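Local coordinates for protein D-glycero-beta-D-manno-heptose-1,7-bisphosphate 7-phosphatase (Mesorhizobium loti, PDB 2O2X) that removes the phosphate at C-7 of D-glycero-beta-D-manno-heptose 1,7-bisphosphate to give the 1-phosphate, with magnesium as cofactor, in ADP-heptose biosynthesis, at residues Asp39-Val44 against Val160-Ala165; Gln177-Asp182 against Arg194-Ser199; Val76-Gln81 against Met135-Pro140; Ala33-Arg38 against Gln155-Val160. One frame throughout, in Å; residues are numbered along the deposited sequence.

Overall arrangement
From the N terminus, residues 33-38 open contact 4 and residues 39-44, directly after them, open contact 1. Contact 3 follows, starting on strand 75-80 and closing its loop at residues 135-140, so it nests inside both longer loops. Residues 155-160 then close contact 4 and residues 160-165 close contact 1. These two cross along the chain and share Val160. Contact 2 comes last, in series, closing a short loop between residues 177-182 and 194-199. Contacts 4 and 2 pair parallel strands of the central HAD sheet. Contacts 1 and 3 join loops around the putative catalytic site at strand C-terminal ends.

Contact 1. Residues Asp39-Val44 against Val160-Ala165; sequences DGTINV and VGDKLA
Thr41 makes the closest approach. Its OG1, placed beside the backbone N, lies 3.2 Å from Gly161 CA. Its CG2 branch is anti to the backbone N and rests 3.8 Å from Val160 O. Next along, the Asp162 carboxylate packs on bare backbone, CG 4.0 Å from Gly40 CA. Asp39 O lies 3.7 Å from Asp162 OD1 and 3.4 Å from Lys163 NZ. A side chain on Gly40 would clash with Asp162 OD1, and the positive phi (97°) also calls for glycine. Asp162 CG takes the crowded first-torsion position, chi1 82°. Lys163 bends at its last torsion and bridges back to its neighbour, NZ to Asp162 OD1 2.7 Å, on the syn lone pair; NZ also bridges to Asp45. An alanine at Asp162 would lose the bridge and the carboxylate packed on Gly40, and would probably leave the Lys163 amine less well placed.

Further out, Asn43 ND2 donates almost straight to the anti lone pair of Asp39 OD1 at 2.8 Å. Gln81 bonds the other oxygen, so the carboxylate is held at both ends. Residues 39-41 belong to the HAD DxDGT motif. By similarity Asp39 is the proton donor, and Asp39, Asp162 and Lys163 are assigned to the magnesium site, Asp39 probably through its backbone O and the lysine probably not through its amine. The lysine charge probably offsets part of the repulsion among Asp162, Asp45 and Asp37.

Contact 2. Residues Gln177-Asp182 against Arg194-Ser199; sequences QGWLVD and RPLRDS
Arg194 CG is anti to the carbonyl carbon, and a bend at chi2 (-67°) then carries the guanidinium along the strand to Gln177. Gln177 runs extended beyond CG. The amide and guanidinium planes meet almost at right angles. Gln177 OE1 lies at the guanidinium edge and accepts from Arg194 NE at 2.8 Å, on a lone pair. A weak second bond comes from NH2. The strand pairing sets Arg194 CB over the face of the five-membered ring of Trp179 in a CH-pi contact, 3.4 Å from the centroid, and CG follows over the indole at CE2.

The backbones pair as parallel strands 177-181 and 191-196 at one side of the HAD sheet. Gly178 O accepts from Arg194 N at 2.7 Å, nearly along the C=O axis. Arg194 O takes Leu180 N at 2.9 Å, and Leu180 O takes Leu196 N. Trp179, Val181, Arg194 and Leu196 share one sheet face, where helix 199-211 packs on the indole. There Val181 CG2 and Leu196 CD2 lie side by side, 4.0 Å apart. A water accepts weakly from Trp179 NE1 and donates to Pro195 O. An alanine at Trp179 would lose the indole and its water, and would probably leave Arg194 and the face against helix 199-211 less well packed. One residue past strand 177-181, Asp182 N donates to Leu196 O at 2.9 Å, from above the carbonyl plane.

Contact 3. Residues Val76-Gln81 against Met135-Pro140; sequences VVVTNQ and MRKPNP
Amide bonds come first. Asn80 reaches across with its side-chain amide and reads both polar backbone atoms of Lys137. OD1 accepts from Lys137 N at 3.1 Å, and ND2 donates to Lys137 O at 2.9 Å. OD1 meets a donor and ND2 an acceptor, so the amide would be mismatched if turned over. Both bonds lie in the carbonyl plane, on a lone pair of the accepting oxygen. Gln81 NE2 donates to Thr79 OG1 at 2.9 Å, which helps to hold that oxygen in place.

Charged bonds centre on Lys137 NZ, delivered by a bend at chi3 (-67°). It donates to Val78 O at 2.9 Å, from above the carbonyl plane. Salt bridges to Asp37 and Asp166 add to this. A water accepts from both NZ and Asn80 N. By similarity Lys137 and Thr79 steady the phosphoryl group, as expected of the conserved lysine and threonine of HAD phosphatases.

Van der Waals contact is lighter. Arg136 CG lies 3.6 Å from Asn80 ND2, which also sits over one face of the guanidinium. By similarity Arg136 contributes to substrate recognition.

Met142 of helix 141-150 packs on Val78, Asn80 and Lys137. Helix 164-172 touches Pro138, and strand 75-80 runs between strands 34-36 and 114-118.

Contact 4. Residues Ala33-Arg38 against Gln155-Val160; sequences ALFLDR and QRSLIV
Ser157 OG is gripped by two hydrogen bonds. It accepts from Ala33 N at 2.9 Å, almost straight at 172°, and it bonds the carbonyl of Asp153. Its position beside the backbone N (chi1 -66°) aims the hydroxyl at the other strand. This ties Ser157 to Ala33, and through Asp153 to the turn before it.

From there the two strands run parallel, near the middle of the HAD sheet. Ala33 O accepts from Leu158 N at 3.0 Å, and Leu158 O takes Phe35 N at 2.8 Å. Phe35 O then holds Val160 N at 2.9 Å and also meets the CA-H of Ile159. Side chains alternate between the faces. On one face the Leu34 and Val160 side chains cross obliquely, CD1 against CG2, and Leu36 CD2 lies alongside Val160 CB at 3.7 Å. Helix 199-211 packs on Leu34, Leu158 and Val160. On the other face Phe35 CB meets Ile159 CG1 at 3.8 Å. The edge of the Phe35 ring faces Ser157 CB and Leu158 O.

The last bond, Asp37 N to Val160 O at 3.0 Å, fixes the backbone of the nucleophile, assigned by similarity. Asp37 CG is anti to the backbone N (chi1 -173°), and OD1 makes a salt bridge with Lys137. Asp37 OD2 lies close to the like-charged Asp166. The lysine probably keeps Asp37 ionised despite that neighbour, as a nucleophile needs.

Contact 1. Residues Asp39-Val44 against Val160-Ala165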
loop_
_atom_site.group_PDB
_atom_site.type_symbol
_atom_site.label_atom_id
_atom_site.label_comp_id
_atom_site.label_asym_id
_atom_site.label_seq_id
_atom_site.Cartn_x
_atom_site.Cartn_y
_atom_site.Cartn_z
ATOM N N ASP A 39 5.845 1.999 -4.629
ATOM C CA ASP A 39 7.204 2.135 -5.138
ATOM C C ASP A 39 8.195 1.528 -4.152
ATOM O O ASP A 39 8.325 2.018 -3.020
ATOM C CB ASP A 39 7.521 3.611 -5.372
ATOM C CG ASP A 39 6.583 4.270 -6.379
ATOM O OD1 ASP A 39 6.462 3.769 -7.505
ATOM O OD2 ASP A 39 6.016 5.328 -6.033
ATOM N N GLY A 40 8.927 0.507 -4.596
ATOM C CA GLY A 40 9.817 -0.256 -3.726
ATOM C C GLY A 40 9.239 -1.547 -3.163
ATOM O O GLY A 40 9.953 -2.358 -2.537
ATOM N N THR A 41 7.954 -1.798 -3.422
ATOM C CA THR A 41 7.242 -2.938 -2.863
ATOM C C THR A 41 6.573 -3.714 -3.990
ATOM O O THR A 41 6.978 -4.842 -4.290
ATOM C CB THR A 41 6.249 -2.491 -1.759
ATOM O OG1 THR A 41 6.984 -1.926 -0.676
ATOM C CG2 THR A 41 5.429 -3.645 -1.213
ATOM N N ILE A 42 5.611 -3.097 -4.680
ATOM C CA ILE A 42 4.975 -3.668 -5.838
ATOM C C ILE A 42 5.781 -3.448 -7.092
ATOM O O ILE A 42 5.921 -4.378 -7.890
ATOM C CB ILE A 42 3.549 -3.077 -6.001
ATOM C CG1 ILE A 42 2.690 -3.440 -4.803
ATOM C CG2 ILE A 42 2.908 -3.563 -7.316
ATOM C CD1 ILE A 42 1.340 -2.731 -4.811
ATOM N N ASN A 43 6.280 -2.241 -7.277
ATOM C CA ASN A 43 7.129 -1.946 -8.431
ATOM C C ASN A 43 8.492 -1.494 -7.976
ATOM O O ASN A 43 8.700 -1.098 -6.819
ATOM C CB ASN A 43 6.477 -0.915 -9.376
ATOM C CG ASN A 43 6.206 0.417 -8.721
ATOM O OD1 ASN A 43 5.142 0.610 -8.164
ATOM N ND2 ASN A 43 7.161 1.338 -8.783
ATOM N N VAL A 44 9.458 -1.597 -8.871
ATOM C CA VAL A 44 10.796 -1.192 -8.565
ATOM C C VAL A 44 10.821 0.310 -8.268
ATOM O O VAL A 44 10.205 1.116 -8.988
ATOM C CB VAL A 44 11.749 -1.538 -9.727
ATOM C CG1 VAL A 44 13.156 -0.998 -9.454
ATOM C CG2 VAL A 44 11.796 -3.036 -9.953
ATOM N N VAL A 160 2.949 -4.177 4.260
ATOM C CA VAL A 160 4.249 -4.488 3.674
ATOM C C VAL A 160 4.747 -3.236 2.961
ATOM O O VAL A 160 4.005 -2.606 2.201
ATOM C CB VAL A 160 4.136 -5.636 2.686
ATOM C CG1 VAL A 160 5.534 -6.012 2.203
ATOM C CG2 VAL A 160 3.379 -6.803 3.301
ATOM N N GLY A 161 5.986 -2.848 3.208
ATOM C CA GLY A 161 6.628 -1.759 2.495
ATOM C C GLY A 161 8.126 -1.779 2.674
ATOM O O GLY A 161 8.614 -2.575 3.491
ATOM N N ASP A 162 8.850 -0.904 1.977
ATOM C CA ASP A 162 10.311 -0.900 2.110
ATOM C C ASP A 162 10.836 0.270 2.897
ATOM O O ASP A 162 12.048 0.439 3.005
ATOM C CB ASP A 162 11.016 -1.012 0.739
ATOM C CG ASP A 162 11.126 0.306 -0.011
ATOM O OD1 ASP A 162 10.184 1.090 0.031
ATOM O OD2 ASP A 162 12.159 0.497 -0.680
ATOM N N LYS A 163 9.939 1.071 3.468
ATOM C CA LYS A 163 10.360 2.228 4.256
ATOM C C LYS A 163 9.857 2.126 5.686
ATOM O O LYS A 163 8.793 1.588 5.956
ATOM C CB LYS A 163 9.921 3.520 3.561
ATOM C CG LYS A 163 10.805 3.756 2.301
ATOM C CD LYS A 163 10.259 4.725 1.263
ATOM C CE LYS A 163 11.052 4.607 -0.079
ATOM N NZ LYS A 163 10.574 3.509 -1.029
ATOM N N LEU A 164 10.640 2.649 6.619
ATOM C CA LEU A 164 10.223 2.678 8.018
ATOM C C LEU A 164 8.877 3.377 8.192
ATOM O O LEU A 164 8.081 2.967 9.036
ATOM C CB LEU A 164 11.273 3.349 8.897
ATOM C CG LEU A 164 11.030 3.193 10.405
ATOM C CD1 LEU A 164 11.024 1.719 10.830
ATOM C CD2 LEU A 164 12.114 3.954 11.168
ATOM N N ALA A 165 8.598 4.394 7.380
ATOM C CA ALA A 165 7.316 5.087 7.462
ATOM C C ALA A 165 6.113 4.177 7.266
ATOM O O ALA A 165 5.051 4.442 7.797
ATOM C CB ALA A 165 7.259 6.209 6.449
#

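Contact 2. Residues Gln177-Asp182 against Arg194-Ser199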
loop_
_atom_site.group_PDB
_atom_site.type_symbol
_atom_site.label_atom_id
_atom_site.label_comp_id
_atom_site.label_asym_id
_atom_site.label_seq_id
_atom_site.Cartn_x
_atom_site.Cartn_y
_atom_site.Cartn_z
ATOM N N GLN A 177 1.446 -6.162 13.130
ATOM C CA GLN A 177 2.566 -6.682 12.371
ATOM C C GLN A 177 2.690 -5.975 11.054
ATOM O O GLN A 177 1.689 -5.623 10.433
ATOM C CB GLN A 177 2.342 -8.150 12.011
ATOM C CG GLN A 177 2.385 -9.108 13.147
ATOM C CD GLN A 177 2.355 -10.526 12.639
ATOM O OE1 GLN A 177 3.387 -11.200 12.607
ATOM N NE2 GLN A 177 1.164 -10.999 12.224
ATOM N N GLY A 178 3.926 -5.824 10.608
ATOM C CA GLY A 178 4.217 -5.438 9.240
ATOM C C GLY A 178 5.495 -6.110 8.788
ATOM O O GLY A 178 6.286 -6.577 9.616
ATOM N N TRP A 179 5.694 -6.184 7.474
ATOM C CA TRP A 179 6.884 -6.782 6.859
ATOM C C TRP A 179 7.658 -5.691 6.173
ATOM O O TRP A 179 7.108 -4.911 5.370
ATOM C CB TRP A 179 6.480 -7.896 5.872
ATOM C CG TRP A 179 6.381 -9.230 6.513
ATOM C CD1 TRP A 179 7.339 -10.216 6.506
ATOM C CD2 TRP A 179 5.319 -9.715 7.334
ATOM N NE1 TRP A 179 6.918 -11.286 7.238
ATOM C CE2 TRP A 179 5.691 -11.005 7.767
ATOM C CE3 TRP A 179 4.075 -9.184 7.747
ATOM C CZ2 TRP A 179 4.863 -11.795 8.596
ATOM C CZ3 TRP A 179 3.263 -9.971 8.586
ATOM C CH2 TRP A 179 3.677 -11.258 8.986
ATOM N N LEU A 180 8.931 -5.593 6.503
ATOM C CA LEU A 180 9.781 -4.573 5.932
ATOM C C LEU A 180 10.670 -5.161 4.861
ATOM O O LEU A 180 11.625 -5.910 5.116
ATOM C CB LEU A 180 10.589 -3.900 7.039
ATOM C CG LEU A 180 11.521 -2.754 6.671
ATOM C CD1 LEU A 180 10.745 -1.587 6.108
ATOM C CD2 LEU A 180 12.274 -2.287 7.914
ATOM N N VAL A 181 10.332 -4.824 3.631
ATOM C CA VAL A 181 11.123 -5.252 2.468
ATOM C C VAL A 181 12.574 -4.857 2.644
ATOM O O VAL A 181 12.855 -3.690 2.864
ATOM C CB VAL A 181 10.555 -4.600 1.196
ATOM C CG1 VAL A 181 11.472 -4.841 -0.020
ATOM C CG2 VAL A 181 9.156 -5.135 0.927
ATOM N N ASP A 182 13.471 -5.851 2.558
ATOM C CA ASP A 182 14.910 -5.678 2.682
ATOM C C ASP A 182 15.332 -5.170 4.054
ATOM O O ASP A 182 16.439 -4.677 4.206
ATOM C CB ASP A 182 15.453 -4.763 1.571
ATOM C CG ASP A 182 15.239 -5.331 0.183
ATOM O OD1 ASP A 182 15.173 -6.562 0.026
ATOM O OD2 ASP A 182 15.109 -4.505 -0.756
ATOM N N ARG A 194 8.571 -7.432 10.866
ATOM C CA ARG A 194 9.042 -8.725 10.402
ATOM C C ARG A 194 9.958 -8.482 9.210
ATOM O O ARG A 194 9.638 -7.678 8.338
ATOM C CB ARG A 194 7.857 -9.600 9.972
ATOM C CG ARG A 194 6.768 -9.755 11.004
ATOM C CD ARG A 194 7.225 -10.531 12.191
ATOM N NE ARG A 194 6.125 -10.821 13.099
ATOM C CZ ARG A 194 6.303 -11.359 14.301
ATOM N NH1 ARG A 194 7.531 -11.625 14.720
ATOM N NH2 ARG A 194 5.245 -11.584 15.088
ATOM N N PRO A 195 11.099 -9.159 9.141
ATOM C CA PRO A 195 12.002 -8.947 8.018
ATOM C C PRO A 195 11.450 -9.581 6.731
ATOM O O PRO A 195 10.795 -10.603 6.799
ATOM C CB PRO A 195 13.285 -9.651 8.474
ATOM C CG PRO A 195 12.807 -10.714 9.352
ATOM C CD PRO A 195 11.613 -10.182 10.078
ATOM N N LEU A 196 11.666 -8.938 5.593
ATOM C CA LEU A 196 11.289 -9.531 4.291
ATOM C C LEU A 196 12.451 -9.433 3.304
ATOM O O LEU A 196 12.503 -8.551 2.452
ATOM C CB LEU A 196 10.009 -8.883 3.755
ATOM C CG LEU A 196 9.362 -9.459 2.479
ATOM C CD1 LEU A 196 9.196 -10.967 2.550
ATOM C CD2 LEU A 196 8.037 -8.778 2.173
ATOM N N ARG A 197 13.394 -10.369 3.420
ATOM C CA ARG A 197 14.646 -10.289 2.692
ATOM C C ARG A 197 14.905 -11.462 1.772
ATOM O O ARG A 197 15.761 -11.353 0.916
ATOM C CB ARG A 197 15.821 -10.207 3.665
ATOM C CG ARG A 197 15.740 -8.991 4.597
ATOM C CD ARG A 197 16.717 -9.078 5.740
ATOM N NE ARG A 197 16.372 -10.143 6.670
ATOM C CZ ARG A 197 16.892 -10.293 7.891
ATOM N NH1 ARG A 197 17.841 -9.473 8.338
ATOM N NH2 ARG A 197 16.476 -11.276 8.673
ATOM N N ASP A 198 14.178 -12.560 1.939
ATOM C CA ASP A 198 14.472 -13.778 1.186
ATOM C C ASP A 198 13.168 -14.580 1.081
ATOM O O ASP A 198 12.123 -14.124 1.533
ATOM C CB ASP A 198 15.633 -14.544 1.827
ATOM C CG ASP A 198 15.343 -15.021 3.226
ATOM O OD1 ASP A 198 14.176 -15.101 3.649
ATOM O OD2 ASP A 198 16.317 -15.345 3.950
ATOM N N SER A 199 13.210 -15.736 0.446
ATOM C CA SER A 199 11.991 -16.510 0.218
ATOM C C SER A 199 11.445 -17.131 1.519
ATOM O O SER A 199 10.250 -17.273 1.687
ATOM C CB SER A 199 12.228 -17.588 -0.850
ATOM O OG SER A 199 13.167 -18.536 -0.386
HETATM O O HOH W 1 9.453 -12.643 8.209
HETATM O O HOH W 2 12.513 -8.498 -0.289
HETATM O O HOH W 3 16.755 -8.658 0.652
#

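Contact 3. Residues Val76-Gln81 against Met135-Pro140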
loop_
_atom_site.group_PDB
_atom_site.type_symbol
_atom_site.label_atom_id
_atom_site.label_comp_id
_atom_site.label_asym_id
_atom_site.label_seq_id
_atom_site.Cartn_x
_atom_site.Cartn_y
_atom_site.Cartn_z
ATOM N N VAL A 76 -4.910 -3.299 -0.443
ATOM C CA VAL A 76 -5.032 -1.853 -0.430
ATOM C C VAL A 76 -3.667 -1.216 -0.607
ATOM O O VAL A 76 -2.765 -1.410 0.209
ATOM C CB VAL A 76 -5.688 -1.338 0.867
ATOM C CG1 VAL A 76 -5.806 0.165 0.854
ATOM C CG2 VAL A 76 -7.068 -1.998 1.081
ATOM N N VAL A 77 -3.512 -0.471 -1.709
ATOM C CA VAL A 77 -2.252 0.232 -1.999
ATOM C C VAL A 77 -2.297 1.564 -1.284
ATOM O O VAL A 77 -3.262 2.306 -1.441
ATOM C CB VAL A 77 -2.052 0.425 -3.501
ATOM C CG1 VAL A 77 -0.756 1.224 -3.767
ATOM C CG2 VAL A 77 -2.000 -0.938 -4.217
ATOM N N VAL A 78 -1.277 1.871 -0.502
ATOM C CA VAL A 78 -1.193 3.153 0.243
ATOM C C VAL A 78 0.177 3.750 -0.078
ATOM O O VAL A 78 1.218 3.199 0.277
ATOM C CB VAL A 78 -1.412 3.011 1.776
ATOM C CG1 VAL A 78 -2.856 2.736 2.056
ATOM C CG2 VAL A 78 -0.523 1.910 2.387
ATOM N N THR A 79 0.189 4.855 -0.812
ATOM C CA THR A 79 1.449 5.351 -1.408
ATOM C C THR A 79 1.586 6.853 -1.198
ATOM O O THR A 79 0.659 7.608 -1.481
ATOM C CB THR A 79 1.563 4.984 -2.917
ATOM O OG1 THR A 79 2.738 5.559 -3.496
ATOM C CG2 THR A 79 0.385 5.439 -3.734
ATOM N N ASN A 80 2.757 7.286 -0.736
ATOM C CA ASN A 80 3.120 8.693 -0.737
ATOM C C ASN A 80 3.711 9.011 -2.117
ATOM O O ASN A 80 4.577 8.310 -2.635
ATOM C CB ASN A 80 4.205 9.038 0.288
ATOM C CG ASN A 80 3.751 8.982 1.770
ATOM O OD1 ASN A 80 2.560 8.918 2.093
ATOM N ND2 ASN A 80 4.735 9.061 2.687
ATOM N N GLN A 81 3.221 10.084 -2.719
ATOM C CA GLN A 81 3.662 10.581 -4.009
ATOM C C GLN A 81 4.139 12.020 -3.879
ATOM O O GLN A 81 3.556 12.959 -4.470
ATOM C CB GLN A 81 2.517 10.427 -5.020
ATOM C CG GLN A 81 2.149 8.966 -5.309
ATOM C CD GLN A 81 3.159 8.273 -6.190
ATOM O OE1 GLN A 81 3.621 8.838 -7.196
ATOM N NE2 GLN A 81 3.505 7.035 -5.842
HETATM N N MSE A 135 -2.642 12.289 6.111
HETATM C CA MSE A 135 -2.661 11.219 5.111
HETATM C C MSE A 135 -1.287 10.799 4.654
HETATM O O MSE A 135 -1.160 9.820 3.921
HETATM C CB MSE A 135 -3.468 11.608 3.885
HETATM C CG MSE A 135 -4.914 11.859 4.197
HETATM SE SE MSE A 135 -5.923 10.273 4.718
HETATM C CE MSE A 135 -6.253 9.631 3.234
ATOM N N ARG A 136 -0.251 11.524 5.057
ATOM C CA ARG A 136 1.108 11.243 4.581
ATOM C C ARG A 136 1.771 10.313 5.587
ATOM O O ARG A 136 1.975 10.681 6.734
ATOM C CB ARG A 136 1.945 12.504 4.425
ATOM C CG ARG A 136 3.325 12.181 3.901
ATOM C CD ARG A 136 4.310 13.321 4.006
ATOM N NE ARG A 136 5.660 12.891 3.672
ATOM C CZ ARG A 136 6.607 12.597 4.557
ATOM N NH1 ARG A 136 6.395 12.712 5.876
ATOM N NH2 ARG A 136 7.805 12.218 4.106
ATOM N N LYS A 137 2.128 9.103 5.161
ATOM C CA LYS A 137 2.874 8.151 6.013
ATOM C C LYS A 137 4.163 8.854 6.418
ATOM O O LYS A 137 4.787 9.492 5.581
ATOM C CB LYS A 137 3.179 6.862 5.260
ATOM C CG LYS A 137 1.984 6.112 4.728
ATOM C CD LYS A 137 2.391 4.894 3.875
ATOM C CE LYS A 137 3.090 5.274 2.578
ATOM N NZ LYS A 137 3.564 4.066 1.789
ATOM N N PRO A 138 4.596 8.710 7.696
ATOM C CA PRO A 138 4.145 7.769 8.728
ATOM C C PRO A 138 2.809 8.032 9.442
ATOM O O PRO A 138 2.377 7.181 10.234
ATOM C CB PRO A 138 5.309 7.791 9.727
ATOM C CG PRO A 138 5.773 9.218 9.648
ATOM C CD PRO A 138 5.739 9.517 8.171
ATOM N N ASN A 139 2.137 9.147 9.183
ATOM C CA ASN A 139 0.806 9.313 9.726
ATOM C C ASN A 139 -0.107 8.228 9.111
ATOM O O ASN A 139 0.102 7.813 7.959
ATOM C CB ASN A 139 0.265 10.719 9.496
ATOM C CG ASN A 139 1.098 11.790 10.184
ATOM O OD1 ASN A 139 1.534 11.613 11.312
ATOM N ND2 ASN A 139 1.329 12.890 9.498
ATOM N N PRO A 140 -1.010 7.652 9.916
ATOM C CA PRO A 140 -1.833 6.509 9.507
ATOM C C PRO A 140 -3.105 6.811 8.717
ATOM O O PRO A 140 -3.904 5.897 8.482
ATOM C CB PRO A 140 -2.213 5.892 10.847
ATOM C CG PRO A 140 -2.332 7.079 11.743
ATOM C CD PRO A 140 -1.209 7.976 11.336
HETATM O O HOH W 4 5.205 5.758 0.061
#

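Contact 4. Residues Ala33-Arg38 against Gln155-Val160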
loop_
_atom_site.group_PDB
_atom_site.type_symbol
_atom_site.label_atom_id
_atom_site.label_comp_id
_atom_site.label_asym_id
_atom_site.label_seq_id
_atom_site.Cartn_x
_atom_site.Cartn_y
_atom_site.Cartn_z
ATOM N N ALA A 33 -7.191 -6.453 6.017
ATOM C CA ALA A 33 -6.653 -6.111 4.706
ATOM C C ALA A 33 -5.167 -6.361 4.675
ATOM O O ALA A 33 -4.500 -6.399 5.716
ATOM C CB ALA A 33 -6.906 -4.648 4.393
ATOM N N LEU A 34 -4.672 -6.519 3.459
ATOM C CA LEU A 34 -3.255 -6.470 3.164
ATOM C C LEU A 34 -2.965 -5.109 2.588
ATOM O O LEU A 34 -3.343 -4.822 1.454
ATOM C CB LEU A 34 -2.828 -7.570 2.182
ATOM C CG LEU A 34 -1.350 -7.540 1.750
ATOM C CD1 LEU A 34 -0.429 -7.753 2.905
ATOM C CD2 LEU A 34 -1.115 -8.575 0.667
ATOM N N PHE A 35 -2.292 -4.268 3.367
ATOM C CA PHE A 35 -1.836 -2.961 2.901
ATOM C C PHE A 35 -0.454 -3.097 2.273
ATOM O O PHE A 35 0.430 -3.701 2.870
ATOM C CB PHE A 35 -1.739 -1.959 4.059
ATOM C CG PHE A 35 -3.081 -1.527 4.631
ATOM C CD1 PHE A 35 -3.824 -0.518 4.017
ATOM C CD2 PHE A 35 -3.598 -2.121 5.779
ATOM C CE1 PHE A 35 -5.043 -0.100 4.536
ATOM C CE2 PHE A 35 -4.825 -1.687 6.296
ATOM C CZ PHE A 35 -5.539 -0.688 5.659
ATOM N N LEU A 36 -0.267 -2.481 1.108
ATOM C CA LEU A 36 1.001 -2.495 0.401
ATOM C C LEU A 36 1.407 -1.094 0.032
ATOM O O LEU A 36 0.646 -0.350 -0.581
ATOM C CB LEU A 36 0.890 -3.291 -0.909
ATOM C CG LEU A 36 0.483 -4.771 -0.778
ATOM C CD1 LEU A 36 0.329 -5.415 -2.157
ATOM C CD2 LEU A 36 1.491 -5.532 0.074
ATOM N N ASP A 37 2.639 -0.731 0.320
ATOM C CA ASP A 37 3.235 0.425 -0.351
ATOM C C ASP A 37 3.398 0.061 -1.854
ATOM O O ASP A 37 3.317 -1.121 -2.231
ATOM C CB ASP A 37 4.590 0.751 0.301
ATOM C CG ASP A 37 5.205 2.063 -0.217
ATOM O OD1 ASP A 37 4.515 2.944 -0.727
ATOM O OD2 ASP A 37 6.423 2.215 -0.063
ATOM N N ARG A 38 3.603 1.058 -2.727
ATOM C CA ARG A 38 3.738 0.800 -4.145
ATOM C C ARG A 38 5.222 0.827 -4.580
ATOM O O ARG A 38 5.790 -0.229 -4.873
ATOM C CB ARG A 38 2.856 1.728 -4.982
ATOM C CG ARG A 38 2.540 1.114 -6.352
ATOM C CD ARG A 38 2.076 2.150 -7.368
ATOM N NE ARG A 38 3.204 2.962 -7.794
ATOM C CZ ARG A 38 3.106 4.134 -8.409
ATOM N NH1 ARG A 38 1.919 4.652 -8.702
ATOM N NH2 ARG A 38 4.206 4.787 -8.710
ATOM N N GLN A 155 -6.946 -4.017 13.298
ATOM C CA GLN A 155 -6.098 -4.649 14.289
ATOM C C GLN A 155 -5.533 -5.963 13.762
ATOM O O GLN A 155 -4.454 -6.355 14.142
ATOM C CB GLN A 155 -6.879 -4.858 15.595
ATOM C CG GLN A 155 -7.253 -3.556 16.301
ATOM C CD GLN A 155 -8.343 -2.742 15.599
ATOM O OE1 GLN A 155 -9.172 -3.272 14.836
ATOM N NE2 GLN A 155 -8.341 -1.436 15.855
ATOM N N ARG A 156 -6.258 -6.638 12.868
ATOM C CA ARG A 156 -5.788 -7.890 12.279
ATOM C C ARG A 156 -5.133 -7.712 10.898
ATOM O O ARG A 156 -4.691 -8.686 10.310
ATOM C CB ARG A 156 -6.935 -8.895 12.187
ATOM C CG ARG A 156 -7.545 -9.242 13.553
ATOM C CD ARG A 156 -8.599 -10.338 13.439
ATOM N NE ARG A 156 -8.034 -11.594 12.960
ATOM C CZ ARG A 156 -8.498 -12.325 11.938
ATOM N NH1 ARG A 156 -9.575 -11.952 11.230
ATOM N NH2 ARG A 156 -7.877 -13.460 11.621
ATOM N N SER A 157 -5.090 -6.481 10.377
ATOM C CA SER A 157 -4.511 -6.215 9.053
ATOM C C SER A 157 -3.003 -6.284 9.081
ATOM O O SER A 157 -2.371 -6.258 10.147
ATOM C CB SER A 157 -4.987 -4.836 8.563
ATOM O OG SER A 157 -6.402 -4.858 8.348
ATOM N N LEU A 158 -2.421 -6.407 7.884
ATOM C CA LEU A 158 -0.980 -6.462 7.723
ATOM C C LEU A 158 -0.562 -5.364 6.766
ATOM O O LEU A 158 -1.353 -4.924 5.944
ATOM C CB LEU A 158 -0.613 -7.811 7.103
ATOM C CG LEU A 158 -1.163 -9.061 7.818
ATOM C CD1 LEU A 158 -0.747 -10.296 7.016
ATOM C CD2 LEU A 158 -0.658 -9.157 9.245
ATOM N N ILE A 159 0.684 -4.915 6.897
ATOM C CA ILE A 159 1.249 -3.937 5.975
ATOM C C ILE A 159 2.623 -4.421 5.530
ATOM O O ILE A 159 3.362 -5.031 6.325
ATOM C CB ILE A 159 1.334 -2.511 6.552
ATOM C CG1 ILE A 159 1.772 -1.501 5.456
ATOM C CG2 ILE A 159 2.198 -2.449 7.828
ATOM C CD1 ILE A 159 1.401 -0.057 5.726
ATOM N N VAL A 160 2.949 -4.177 4.260
ATOM C CA VAL A 160 4.249 -4.488 3.674
ATOM C C VAL A 160 4.747 -3.236 2.961
ATOM O O VAL A 160 4.005 -2.606 2.201
ATOM C CB VAL A 160 4.136 -5.636 2.686
ATOM C CG1 VAL A 160 5.534 -6.012 2.203
ATOM C CG2 VAL A 160 3.379 -6.803 3.301
#